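Local coordinates for pesticidal crystal protein Cry2Aa (Bacillus thuringiensis serovar kurstaki, PDB 1I5P) that kills dipteran and lepidopteran larvae by binding to midgut epithelial cells and promoting their colloid-osmotic lysis, at residues A[513-518]-A[580-585]; A[256-261]-A[517-522]; A[547-552]-A[617-622]; A[572-577]-A[584-589]. One frame throughout, in Å; residues are numbered along the deposited sequence.

Overall arrangement
The four contacts lie between the helical N-terminal domain and the C-terminal beta sandwich, or within the latter. Contact 2 sets the end of helix 238-259 against the loop that follows strand 510-513; contact 1, its centre about 8 Å from that of contact 2, sets the same loop against the turn at 582-585, and the two share Gly517 and Asn518. Contact 3, its centre about 10 Å from that of contact 1, pairs two strands of the sandwich, and Met620 O receives Asn518 ND2 from the loop. Contact 4 shares Gly584 and Ala585 with contact 1 and touches contact 3, about 8 Å away between centres, through Ser551 N to Thr573 OG1.

Contact 1. Residues A[513-518]-A[580-585]; sequences SEKFGN and VNDNGA
The carboxylate of Asp582 and the ring of Phe516 lie with their planes 23° apart, OD1 of Asp582 approaching CD1 of Phe516 obliquely at 3.3 Å. Further round the ring, CE1 of Phe516 meets CB of Asn583 at 3.9 Å, the Asn583 amide standing steeply to the ring plane, while Phe253 and Tyr227 of the helical domain bring their own rings against it. The carboxylate takes two successive backbone N-H groups: Phe516 N gives a nearly straight bond of 2.7 Å to the syn lone pair of OD1, and Gly517 N bonds to OD2 at 2.8 Å, on the syn side but 25° out of the plane. CG of Asp582, anti to its backbone N (chi1 -155°), also packs 3.6 Å from CD of Lys515. Asp582 opens a type I' turn that ends at Ala585, and the next residue in it, Asn583, sends ND2 to Glu514 O at 2.9 Å. Lys515 NZ reaches the same oxygen from the opposite face of its plane and bonds as well to Ser522 OG; lower on its chain, CE touches CB of Ala585 at 3.5 Å. Thus the loop after strand 510-513 is fastened to a turn of the C-terminal sandwich through a buried carboxylate. The negative charge of Asp582 is probably steadied mainly by the two peptide N-H groups, since Lys515 NZ stays 5.8 Å from its OD1.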
loop_
_atom_site.group_PDB
_atom_site.type_symbol
_atom_site.label_atom_id
_atom_site.label_comp_id
_atom_site.label_asym_id
_atom_site.label_seq_id
_atom_site.Cartn_x
_atom_site.Cartn_y
_atom_site.Cartn_z
ATOM N N SER A 513 -12.190 5.808 -1.008
ATOM C CA SER A 513 -12.281 5.880 0.443
ATOM C C SER A 513 -11.144 5.128 1.135
ATOM O O SER A 513 -10.983 3.920 0.974
ATOM C CB SER A 513 -13.634 5.319 0.897
ATOM O OG SER A 513 -13.767 5.349 2.308
ATOM N N GLU A 514 -10.364 5.867 1.911
ATOM C CA GLU A 514 -9.226 5.333 2.650
ATOM C C GLU A 514 -9.530 4.062 3.455
ATOM O O GLU A 514 -10.583 3.953 4.090
ATOM C CB GLU A 514 -8.693 6.435 3.578
ATOM C CG GLU A 514 -7.766 5.959 4.678
ATOM C CD GLU A 514 -7.080 7.105 5.403
ATOM O OE1 GLU A 514 -7.784 7.925 6.032
ATOM O OE2 GLU A 514 -5.834 7.183 5.346
ATOM N N LYS A 515 -8.605 3.100 3.402
ATOM C CA LYS A 515 -8.724 1.844 4.148
ATOM C C LYS A 515 -7.375 1.501 4.774
ATOM O O LYS A 515 -6.331 1.864 4.243
ATOM C CB LYS A 515 -9.177 0.705 3.228
ATOM C CG LYS A 515 -10.602 0.861 2.724
ATOM C CD LYS A 515 -11.580 0.868 3.888
ATOM C CE LYS A 515 -12.976 1.269 3.435
ATOM N NZ LYS A 515 -12.992 2.660 2.900
ATOM N N PHE A 516 -7.394 0.800 5.902
ATOM C CA PHE A 516 -6.150 0.449 6.581
ATOM C C PHE A 516 -5.778 -1.024 6.483
ATOM O O PHE A 516 -4.603 -1.371 6.577
ATOM C CB PHE A 516 -6.220 0.876 8.052
ATOM C CG PHE A 516 -6.601 2.318 8.240
ATOM C CD1 PHE A 516 -7.900 2.665 8.597
ATOM C CD2 PHE A 516 -5.674 3.330 8.018
ATOM C CE1 PHE A 516 -8.275 4.003 8.730
ATOM C CE2 PHE A 516 -6.040 4.675 8.147
ATOM C CZ PHE A 516 -7.343 5.009 8.504
ATOM N N GLY A 517 -6.773 -1.888 6.297
ATOM C CA GLY A 517 -6.491 -3.310 6.183
ATOM C C GLY A 517 -7.165 -3.921 4.970
ATOM O O GLY A 517 -7.669 -5.042 5.033
ATOM N N ASN A 518 -7.163 -3.191 3.858
ATOM C CA ASN A 518 -7.817 -3.641 2.632
ATOM C C ASN A 518 -6.893 -3.696 1.409
ATOM O O ASN A 518 -7.369 -3.737 0.271
ATOM C CB ASN A 518 -8.996 -2.706 2.339
ATOM C CG ASN A 518 -9.839 -3.164 1.166
ATOM O OD1 ASN A 518 -10.378 -4.269 1.167
ATOM N ND2 ASN A 518 -9.961 -2.308 0.154
ATOM N N VAL A 580 -14.266 -6.790 11.086
ATOM C CA VAL A 580 -13.281 -5.720 10.975
ATOM C C VAL A 580 -13.915 -4.394 10.566
ATOM O O VAL A 580 -14.573 -4.309 9.526
ATOM C CB VAL A 580 -12.198 -6.064 9.927
ATOM C CG1 VAL A 580 -11.233 -4.895 9.772
ATOM C CG2 VAL A 580 -11.457 -7.324 10.335
ATOM N N ASN A 581 -13.715 -3.360 11.378
ATOM C CA ASN A 581 -14.255 -2.040 11.058
ATOM C C ASN A 581 -13.100 -1.210 10.521
ATOM O O ASN A 581 -12.231 -0.751 11.278
ATOM C CB ASN A 581 -14.852 -1.364 12.295
ATOM C CG ASN A 581 -15.828 -0.254 11.932
ATOM O OD1 ASN A 581 -15.477 0.693 11.222
ATOM N ND2 ASN A 581 -17.062 -0.370 12.413
ATOM N N ASP A 582 -13.107 -1.022 9.206
ATOM C CA ASP A 582 -12.062 -0.287 8.506
ATOM C C ASP A 582 -12.580 1.070 8.051
ATOM O O ASP A 582 -13.261 1.170 7.034
ATOM C CB ASP A 582 -11.620 -1.093 7.279
ATOM C CG ASP A 582 -10.210 -0.769 6.837
ATOM O OD1 ASP A 582 -9.730 0.345 7.134
ATOM O OD2 ASP A 582 -9.585 -1.635 6.180
ATOM N N ASN A 583 -12.245 2.113 8.800
ATOM C CA ASN A 583 -12.679 3.466 8.467
ATOM C C ASN A 583 -14.187 3.534 8.193
ATOM O O ASN A 583 -14.635 4.222 7.276
ATOM C CB ASN A 583 -11.895 3.971 7.250
ATOM C CG ASN A 583 -12.119 5.442 6.977
ATOM O OD1 ASN A 583 -12.265 6.238 7.899
ATOM N ND2 ASN A 583 -12.134 5.812 5.702
ATOM N N GLY A 584 -14.967 2.809 8.991
ATOM C CA GLY A 584 -16.411 2.816 8.814
ATOM C C GLY A 584 -16.956 1.641 8.019
ATOM O O GLY A 584 -18.122 1.275 8.164
ATOM N N ALA A 585 -16.121 1.040 7.179
ATOM C CA ALA A 585 -16.558 -0.095 6.375
ATOM C C ALA A 585 -16.449 -1.405 7.154
ATOM O O ALA A 585 -15.526 -1.594 7.941
ATOM C CB ALA A 585 -15.730 -0.178 5.090
HETATM O O HOH W 1 -15.038 3.821 4.536
#

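Contact 2. Residues A[256-261]-A[517-522]; sequences VSIWSL and GNQGDS
Ser257 reaches from helix 238-259 into the backbone of the loop 517-522, and its short side chain can be followed in two steps. CB rests against the side-chain amide of Gln519, 3.5 Å from CD. Beyond it, OG lies anti to the carbonyl carbon (chi1 -71°), beside the backbone N; at this tip it accepts a nearly straight hydrogen bond of 3.1 Å from Gln519 N and touches CA of Gly517 at the same distance, 3.1 Å. The hydroxyl also bonds to Phe253 O, one turn back in the helix, so it is engaged both with its own helix and with the loop. This is a joint between domains: the last turn of a helix in the N-terminal bundle lies against a loop of the C-terminal beta sandwich. CA of Gly517 stands 3.7 Å from CA of Ser257. The absence of a side chain on Gly517 lets CG1 of Val256 pack on its CA at 3.7 Å, and past the helix end CD1 of Leu261 meets CG of Gln519 at 3.9 Å. Within the loop, Asn518 ND2 bonds to Gly520 O and to Met620 O of the sandwich. Water bridges the two segments as well: one molecule gives a hydrogen bond of 2.6 Å to Gly517 O and is also bonded to Ser260 OG, at 2.9 Å.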
loop_
_atom_site.group_PDB
_atom_site.type_symbol
_atom_site.label_atom_id
_atom_site.label_comp_id
_atom_site.label_asym_id
_atom_site.label_seq_id
_atom_site.Cartn_x
_atom_site.Cartn_y
_atom_site.Cartn_z
ATOM N N VAL A 256 -1.994 -5.714 8.774
ATOM C CA VAL A 256 -3.431 -5.734 8.982
ATOM C C VAL A 256 -4.123 -6.160 7.690
ATOM O O VAL A 256 -5.089 -6.921 7.723
ATOM C CB VAL A 256 -3.958 -4.353 9.404
ATOM C CG1 VAL A 256 -5.465 -4.417 9.585
ATOM C CG2 VAL A 256 -3.290 -3.917 10.705
ATOM N N SER A 257 -3.611 -5.678 6.560
ATOM C CA SER A 257 -4.172 -6.004 5.246
ATOM C C SER A 257 -3.970 -7.464 4.832
ATOM O O SER A 257 -4.735 -7.995 4.021
ATOM C CB SER A 257 -3.564 -5.107 4.176
ATOM O OG SER A 257 -4.032 -3.774 4.306
ATOM N N ILE A 258 -2.939 -8.115 5.365
ATOM C CA ILE A 258 -2.725 -9.504 5.001
ATOM C C ILE A 258 -3.456 -10.461 5.942
ATOM O O ILE A 258 -3.826 -11.562 5.533
ATOM C CB ILE A 258 -1.215 -9.864 4.955
ATOM C CG1 ILE A 258 -1.018 -11.145 4.141
ATOM C CG2 ILE A 258 -0.670 -10.046 6.366
ATOM C CD1 ILE A 258 -1.365 -11.005 2.667
ATOM N N TRP A 259 -3.689 -10.042 7.186
ATOM C CA TRP A 259 -4.372 -10.905 8.155
ATOM C C TRP A 259 -5.748 -11.375 7.688
ATOM O O TRP A 259 -6.073 -12.557 7.797
ATOM C CB TRP A 259 -4.532 -10.193 9.499
ATOM C CG TRP A 259 -3.245 -9.816 10.159
ATOM C CD1 TRP A 259 -2.005 -10.350 9.925
ATOM C CD2 TRP A 259 -3.071 -8.830 11.178
ATOM N NE1 TRP A 259 -1.071 -9.751 10.737
ATOM C CE2 TRP A 259 -1.697 -8.812 11.517
ATOM C CE3 TRP A 259 -3.940 -7.954 11.842
ATOM C CZ2 TRP A 259 -1.174 -7.956 12.486
ATOM C CZ3 TRP A 259 -3.420 -7.102 12.807
ATOM C CH2 TRP A 259 -2.049 -7.109 13.118
ATOM N N SER A 260 -6.552 -10.448 7.177
ATOM C CA SER A 260 -7.888 -10.790 6.716
ATOM C C SER A 260 -7.849 -11.582 5.412
ATOM O O SER A 260 -8.894 -11.891 4.839
ATOM C CB SER A 260 -8.744 -9.524 6.557
ATOM O OG SER A 260 -8.171 -8.619 5.635
ATOM N N LEU A 261 -6.642 -11.895 4.941
ATOM C CA LEU A 261 -6.480 -12.689 3.722
ATOM C C LEU A 261 -5.853 -14.038 4.068
ATOM O O LEU A 261 -5.700 -14.895 3.204
ATOM C CB LEU A 261 -5.613 -11.950 2.687
ATOM C CG LEU A 261 -6.263 -10.703 2.073
ATOM C CD1 LEU A 261 -5.304 -10.057 1.092
ATOM C CD2 LEU A 261 -7.582 -11.078 1.384
ATOM N N GLY A 517 -6.773 -1.888 6.297
ATOM C CA GLY A 517 -6.491 -3.310 6.183
ATOM C C GLY A 517 -7.165 -3.921 4.970
ATOM O O GLY A 517 -7.669 -5.042 5.033
ATOM N N ASN A 518 -7.163 -3.191 3.858
ATOM C CA ASN A 518 -7.817 -3.641 2.632
ATOM C C ASN A 518 -6.893 -3.696 1.409
ATOM O O ASN A 518 -7.369 -3.737 0.271
ATOM C CB ASN A 518 -8.996 -2.706 2.339
ATOM C CG ASN A 518 -9.839 -3.164 1.166
ATOM O OD1 ASN A 518 -10.378 -4.269 1.167
ATOM N ND2 ASN A 518 -9.961 -2.308 0.154
ATOM N N GLN A 519 -5.583 -3.711 1.638
ATOM C CA GLN A 519 -4.605 -3.738 0.544
ATOM C C GLN A 519 -4.866 -2.584 -0.422
ATOM O O GLN A 519 -4.761 -2.734 -1.637
ATOM C CB GLN A 519 -4.665 -5.067 -0.214
ATOM C CG GLN A 519 -4.339 -6.299 0.624
ATOM C CD GLN A 519 -2.876 -6.385 1.040
ATOM O OE1 GLN A 519 -2.473 -7.330 1.720
ATOM N NE2 GLN A 519 -2.076 -5.404 0.630
ATOM N N GLY A 520 -5.201 -1.427 0.132
ATOM C CA GLY A 520 -5.472 -0.264 -0.693
ATOM C C GLY A 520 -6.822 0.320 -0.352
ATOM O O GLY A 520 -7.566 -0.259 0.433
ATOM N N ASP A 521 -7.155 1.463 -0.940
ATOM C CA ASP A 521 -8.436 2.090 -0.642
ATOM C C ASP A 521 -9.588 1.430 -1.387
ATOM O O ASP A 521 -9.384 0.624 -2.296
ATOM C CB ASP A 521 -8.386 3.591 -0.961
ATOM C CG ASP A 521 -7.347 4.328 -0.131
ATOM O OD1 ASP A 521 -6.980 3.818 0.956
ATOM O OD2 ASP A 521 -6.901 5.420 -0.555
ATOM N N SER A 522 -10.806 1.770 -0.980
ATOM C CA SER A 522 -11.995 1.213 -1.605
ATOM C C SER A 522 -12.671 2.232 -2.515
ATOM O O SER A 522 -12.336 3.423 -2.502
ATOM C CB SER A 522 -12.988 0.737 -0.536
ATOM O OG SER A 522 -13.462 1.824 0.246
HETATM O O HOH W 2 -6.942 -7.025 2.996
HETATM O O HOH W 3 -9.119 -6.195 6.799
#

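Contact 3. Residues A[547-552]-A[617-622]; sequences LRVSSI and FDLMNI
Arg548 O is gripped by two successive backbone N-H groups, Met620 N at 2.8 Å and Asn621 N at 3.1 Å, and Arg548 N returns a bond to Asn621 O. Two residues facing one make this a classic beta bulge, and the antiparallel register shifts by one. Beyond it the pairing is regular again, Ser550 N to Asp618 O and Asp618 N to Ser550 O. A water donates to Asp618 OD2 at 2.7 Å and is bonded to Ser550 OG, which is also hydrogen-bonded to Arg586 N, as Asp618 OD1 is to Ser522 OG. On the same face the bulge residue Met620 lies over its neighbours, CB 3.8 Å from CG of Arg548 and SD 3.7 Å from CB of Ser550. The guanidinium leads away to a salt bridge with Asp589 and a cation-pi contact with Phe587. The opposite face is apolar. CG of Phe617 lies anti to the backbone N (chi1 178°), and the ring beyond it brings CZ 3.5 Å from CB of Val549. The side chains of Leu547 and Ile622 lie side by side, pointing the same way, with CD2 of Leu547 4.1 Å from CG1 of Ile622. Leu547, Leu619 and Ile622 also touch strand 602-610, in the core of the C-terminal beta sandwich. Two N-H groups thus satisfy Arg548 O, while alternation along the strand parts the apolar face from the one whose arginine bonds to Ser260 O.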
loop_
_atom_site.group_PDB
_atom_site.type_symbol
_atom_site.label_atom_id
_atom_site.label_comp_id
_atom_site.label_asym_id
_atom_site.label_seq_id
_atom_site.Cartn_x
_atom_site.Cartn_y
_atom_site.Cartn_z
ATOM N N LEU A 547 -16.061 -10.967 -4.042
ATOM C CA LEU A 547 -16.009 -9.517 -3.987
ATOM C C LEU A 547 -16.026 -9.124 -2.526
ATOM O O LEU A 547 -16.952 -9.478 -1.793
ATOM C CB LEU A 547 -17.201 -8.880 -4.711
ATOM C CG LEU A 547 -17.273 -9.079 -6.232
ATOM C CD1 LEU A 547 -18.394 -8.228 -6.800
ATOM C CD2 LEU A 547 -15.950 -8.695 -6.879
ATOM N N ARG A 548 -14.974 -8.435 -2.097
ATOM C CA ARG A 548 -14.900 -7.960 -0.726
ATOM C C ARG A 548 -15.612 -6.619 -0.760
ATOM O O ARG A 548 -15.192 -5.699 -1.462
ATOM C CB ARG A 548 -13.445 -7.788 -0.268
ATOM C CG ARG A 548 -13.319 -7.149 1.112
ATOM C CD ARG A 548 -11.966 -7.422 1.765
ATOM N NE ARG A 548 -11.813 -8.822 2.152
ATOM C CZ ARG A 548 -10.794 -9.300 2.863
ATOM N NH1 ARG A 548 -9.827 -8.491 3.273
ATOM N NH2 ARG A 548 -10.742 -10.592 3.168
ATOM N N VAL A 549 -16.705 -6.516 -0.015
ATOM C CA VAL A 549 -17.481 -5.288 -0.010
ATOM C C VAL A 549 -18.025 -4.944 1.360
ATOM O O VAL A 549 -18.055 -5.778 2.269
ATOM C CB VAL A 549 -18.691 -5.389 -0.973
ATOM C CG1 VAL A 549 -18.274 -6.045 -2.282
ATOM C CG2 VAL A 549 -19.817 -6.187 -0.310
ATOM N N SER A 550 -18.472 -3.700 1.486
ATOM C CA SER A 550 -19.074 -3.221 2.719
ATOM C C SER A 550 -20.369 -2.532 2.313
ATOM O O SER A 550 -20.380 -1.715 1.393
ATOM C CB SER A 550 -18.159 -2.226 3.432
ATOM O OG SER A 550 -18.778 -1.745 4.615
ATOM N N SER A 551 -21.457 -2.871 2.990
ATOM C CA SER A 551 -22.747 -2.280 2.673
ATOM C C SER A 551 -23.564 -2.108 3.949
ATOM O O SER A 551 -24.222 -3.043 4.407
ATOM C CB SER A 551 -23.498 -3.175 1.679
ATOM O OG SER A 551 -24.728 -2.593 1.284
ATOM N N ILE A 552 -23.502 -0.915 4.531
ATOM C CA ILE A 552 -24.258 -0.641 5.744
ATOM C C ILE A 552 -25.662 -0.276 5.289
ATOM O O ILE A 552 -26.090 0.872 5.370
ATOM C CB ILE A 552 -23.645 0.516 6.542
ATOM C CG1 ILE A 552 -22.122 0.363 6.593
ATOM C CG2 ILE A 552 -24.226 0.532 7.950
ATOM C CD1 ILE A 552 -21.653 -0.970 7.154
ATOM N N PHE A 617 -22.105 2.261 -1.090
ATOM C CA PHE A 617 -21.595 0.902 -1.222
ATOM C C PHE A 617 -20.085 0.984 -1.400
ATOM O O PHE A 617 -19.586 1.789 -2.185
ATOM C CB PHE A 617 -22.228 0.216 -2.436
ATOM C CG PHE A 617 -21.729 -1.185 -2.689
ATOM C CD1 PHE A 617 -22.482 -2.287 -2.292
ATOM C CD2 PHE A 617 -20.524 -1.405 -3.362
ATOM C CE1 PHE A 617 -22.054 -3.582 -2.563
ATOM C CE2 PHE A 617 -20.086 -2.700 -3.638
ATOM C CZ PHE A 617 -20.853 -3.790 -3.238
ATOM N N ASP A 618 -19.355 0.156 -0.664
ATOM C CA ASP A 618 -17.899 0.133 -0.766
ATOM C C ASP A 618 -17.416 -1.123 -1.479
ATOM O O ASP A 618 -17.585 -2.230 -0.974
ATOM C CB ASP A 618 -17.251 0.177 0.621
ATOM C CG ASP A 618 -17.092 1.593 1.157
ATOM O OD1 ASP A 618 -16.129 2.283 0.761
ATOM O OD2 ASP A 618 -17.932 2.014 1.976
ATOM N N LEU A 619 -16.823 -0.947 -2.656
ATOM C CA LEU A 619 -16.264 -2.070 -3.403
ATOM C C LEU A 619 -14.824 -2.051 -2.888
ATOM O O LEU A 619 -14.043 -1.171 -3.257
ATOM C CB LEU A 619 -16.278 -1.786 -4.906
ATOM C CG LEU A 619 -16.549 -2.945 -5.874
ATOM C CD1 LEU A 619 -15.776 -2.679 -7.154
ATOM C CD2 LEU A 619 -16.147 -4.287 -5.279
ATOM N N MET A 620 -14.482 -3.014 -2.035
ATOM C CA MET A 620 -13.156 -3.057 -1.422
ATOM C C MET A 620 -12.065 -3.891 -2.086
ATOM O O MET A 620 -10.908 -3.461 -2.141
ATOM C CB MET A 620 -13.316 -3.453 0.042
ATOM C CG MET A 620 -14.215 -2.477 0.795
ATOM S SD MET A 620 -14.675 -3.050 2.420
ATOM C CE MET A 620 -13.127 -2.748 3.289
ATOM N N ASN A 621 -12.407 -5.085 -2.563
ATOM C CA ASN A 621 -11.421 -5.920 -3.239
ATOM C C ASN A 621 -12.084 -6.895 -4.195
ATOM O O ASN A 621 -13.235 -7.295 -4.011
ATOM C CB ASN A 621 -10.564 -6.708 -2.240
ATOM C CG ASN A 621 -9.140 -6.960 -2.758
ATOM O OD1 ASN A 621 -8.872 -6.873 -3.962
ATOM N ND2 ASN A 621 -8.223 -7.276 -1.844
ATOM N N ILE A 622 -11.332 -7.269 -5.220
ATOM C CA ILE A 622 -11.795 -8.205 -6.227
ATOM C C ILE A 622 -10.788 -9.339 -6.175
ATOM O O ILE A 622 -9.606 -9.140 -6.463
ATOM C CB ILE A 622 -11.782 -7.553 -7.634
ATOM C CG1 ILE A 622 -12.700 -6.327 -7.645
ATOM C CG2 ILE A 622 -12.228 -8.560 -8.692
ATOM C CD1 ILE A 622 -12.494 -5.410 -8.853
HETATM O O HOH W 4 -19.435 0.579 3.773
#

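Contact 4. Residues A[572-577]-A[584-589]; sequences NTTTNN and GARFSD
Arg586 lies across the side chain of Asn577, the guanidinium and amide planes 81° apart and ND2 of Asn577 3.6 Å from CD of Arg586. The loop 572-577 that receives it begins with an Asx turn, Asn572 OD1 accepting from Thr574 N, and it packs beside the strand 585-597 of the C-terminal sandwich. At the tip of the arginine, NH1 gives a hydrogen bond of 2.7 Å to Thr574 O, which stands at the edge of the guanidinium, close to its plane. Asn577 is held for its part by the loop itself: ND2 donates to Thr573 O at 2.9 Å in an almost straight bond (177°) with the oxygen in the amide plane. Thr573 works in the reverse direction. Its OG1, set between the backbone N and the carbonyl carbon (chi1 66°), donates to Arg586 O at 2.7 Å and accepts from Ser551 N, so one hydroxyl joins three pieces of chain. The methyl CG2 of Thr573 is turned instead to Ser588, meeting its CB at 3.4 Å, tighter than an ordinary carbon contact. Further along, CB of Asn577 comes 3.3 Å from Phe587 O. Water joins the two segments as well: one molecule is bonded to Ser588 OG and donates to Asn576 O, 2.7 Å away.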
loop_
_atom_site.group_PDB
_atom_site.type_symbol
_atom_site.label_atom_id
_atom_site.label_comp_id
_atom_site.label_asym_id
_atom_site.label_seq_id
_atom_site.Cartn_x
_atom_site.Cartn_y
_atom_site.Cartn_z
ATOM N N ASN A 572 -25.758 -7.044 2.560
ATOM C CA ASN A 572 -25.749 -6.137 3.698
ATOM C C ASN A 572 -24.720 -6.624 4.696
ATOM O O ASN A 572 -24.830 -7.736 5.210
ATOM C CB ASN A 572 -27.124 -6.113 4.364
ATOM C CG ASN A 572 -27.310 -4.915 5.263
ATOM O OD1 ASN A 572 -26.415 -4.553 6.029
ATOM N ND2 ASN A 572 -28.481 -4.292 5.181
ATOM N N THR A 573 -23.726 -5.790 4.979
ATOM C CA THR A 573 -22.668 -6.170 5.909
ATOM C C THR A 573 -22.770 -5.433 7.236
ATOM O O THR A 573 -21.787 -5.318 7.967
ATOM C CB THR A 573 -21.285 -5.888 5.302
ATOM O OG1 THR A 573 -21.117 -4.474 5.145
ATOM C CG2 THR A 573 -21.154 -6.562 3.937
ATOM N N THR A 574 -23.963 -4.930 7.541
ATOM C CA THR A 574 -24.191 -4.208 8.790
ATOM C C THR A 574 -23.779 -5.063 9.982
ATOM O O THR A 574 -22.992 -4.627 10.824
ATOM C CB THR A 574 -25.673 -3.825 8.957
ATOM O OG1 THR A 574 -26.068 -2.955 7.888
ATOM C CG2 THR A 574 -25.886 -3.117 10.280
ATOM N N THR A 575 -24.311 -6.282 10.041
ATOM C CA THR A 575 -23.997 -7.202 11.129
ATOM C C THR A 575 -23.355 -8.492 10.613
ATOM O O THR A 575 -22.637 -9.168 11.349
ATOM C CB THR A 575 -25.261 -7.548 11.951
ATOM O OG1 THR A 575 -26.313 -7.969 11.075
ATOM C CG2 THR A 575 -25.724 -6.334 12.740
ATOM N N ASN A 576 -23.622 -8.827 9.353
ATOM C CA ASN A 576 -23.051 -10.016 8.728
ATOM C C ASN A 576 -21.749 -9.618 8.040
ATOM O O ASN A 576 -21.720 -9.353 6.835
ATOM C CB ASN A 576 -24.026 -10.602 7.704
ATOM C CG ASN A 576 -25.160 -11.370 8.351
ATOM O OD1 ASN A 576 -26.291 -11.354 7.863
ATOM N ND2 ASN A 576 -24.861 -12.060 9.447
ATOM N N ASN A 577 -20.678 -9.572 8.827
ATOM C CA ASN A 577 -19.365 -9.185 8.340
ATOM C C ASN A 577 -18.286 -9.998 9.055
ATOM O O ASN A 577 -18.585 -10.810 9.929
ATOM C CB ASN A 577 -19.152 -7.691 8.594
ATOM C CG ASN A 577 -19.393 -7.309 10.046
ATOM O OD1 ASN A 577 -18.731 -7.820 10.950
ATOM N ND2 ASN A 577 -20.351 -6.411 10.276
ATOM N N GLY A 584 -14.967 2.809 8.991
ATOM C CA GLY A 584 -16.411 2.816 8.814
ATOM C C GLY A 584 -16.956 1.641 8.019
ATOM O O GLY A 584 -18.122 1.275 8.164
ATOM N N ALA A 585 -16.121 1.040 7.179
ATOM C CA ALA A 585 -16.558 -0.095 6.375
ATOM C C ALA A 585 -16.449 -1.405 7.154
ATOM O O ALA A 585 -15.526 -1.594 7.941
ATOM C CB ALA A 585 -15.730 -0.178 5.090
ATOM N N ARG A 586 -17.411 -2.295 6.946
ATOM C CA ARG A 586 -17.414 -3.602 7.598
ATOM C C ARG A 586 -17.504 -4.613 6.470
ATOM O O ARG A 586 -18.594 -5.008 6.049
ATOM C CB ARG A 586 -18.616 -3.744 8.530
ATOM C CG ARG A 586 -18.517 -2.889 9.773
ATOM C CD ARG A 586 -19.820 -2.909 10.535
ATOM N NE ARG A 586 -20.179 -1.568 10.965
ATOM C CZ ARG A 586 -21.410 -1.195 11.288
ATOM N NH1 ARG A 586 -22.409 -2.068 11.230
ATOM N NH2 ARG A 586 -21.643 0.056 11.659
ATOM N N PHE A 587 -16.342 -5.030 5.984
ATOM C CA PHE A 587 -16.286 -5.942 4.862
ATOM C C PHE A 587 -16.827 -7.341 5.086
ATOM O O PHE A 587 -16.921 -7.841 6.209
ATOM C CB PHE A 587 -14.845 -6.015 4.318
ATOM C CG PHE A 587 -14.013 -7.134 4.899
ATOM C CD1 PHE A 587 -14.159 -8.445 4.445
ATOM C CD2 PHE A 587 -13.062 -6.872 5.880
ATOM C CE1 PHE A 587 -13.369 -9.474 4.957
ATOM C CE2 PHE A 587 -12.266 -7.897 6.401
ATOM C CZ PHE A 587 -12.420 -9.198 5.937
ATOM N N SER A 588 -17.191 -7.953 3.969
ATOM C CA SER A 588 -17.677 -9.314 3.922
ATOM C C SER A 588 -17.287 -9.781 2.532
ATOM O O SER A 588 -17.347 -9.002 1.580
ATOM C CB SER A 588 -19.192 -9.372 4.081
ATOM O OG SER A 588 -19.621 -10.722 4.093
ATOM N N ASP A 589 -16.871 -11.035 2.411
ATOM C CA ASP A 589 -16.489 -11.568 1.112
ATOM C C ASP A 589 -17.684 -12.268 0.488
ATOM O O ASP A 589 -18.170 -13.265 1.009
ATOM C CB ASP A 589 -15.313 -12.537 1.257
ATOM C CG ASP A 589 -14.051 -11.844 1.725
ATOM O OD1 ASP A 589 -13.952 -10.616 1.532
ATOM O OD2 ASP A 589 -13.158 -12.524 2.274
HETATM O O HOH W 5 -22.458 -10.420 4.455
#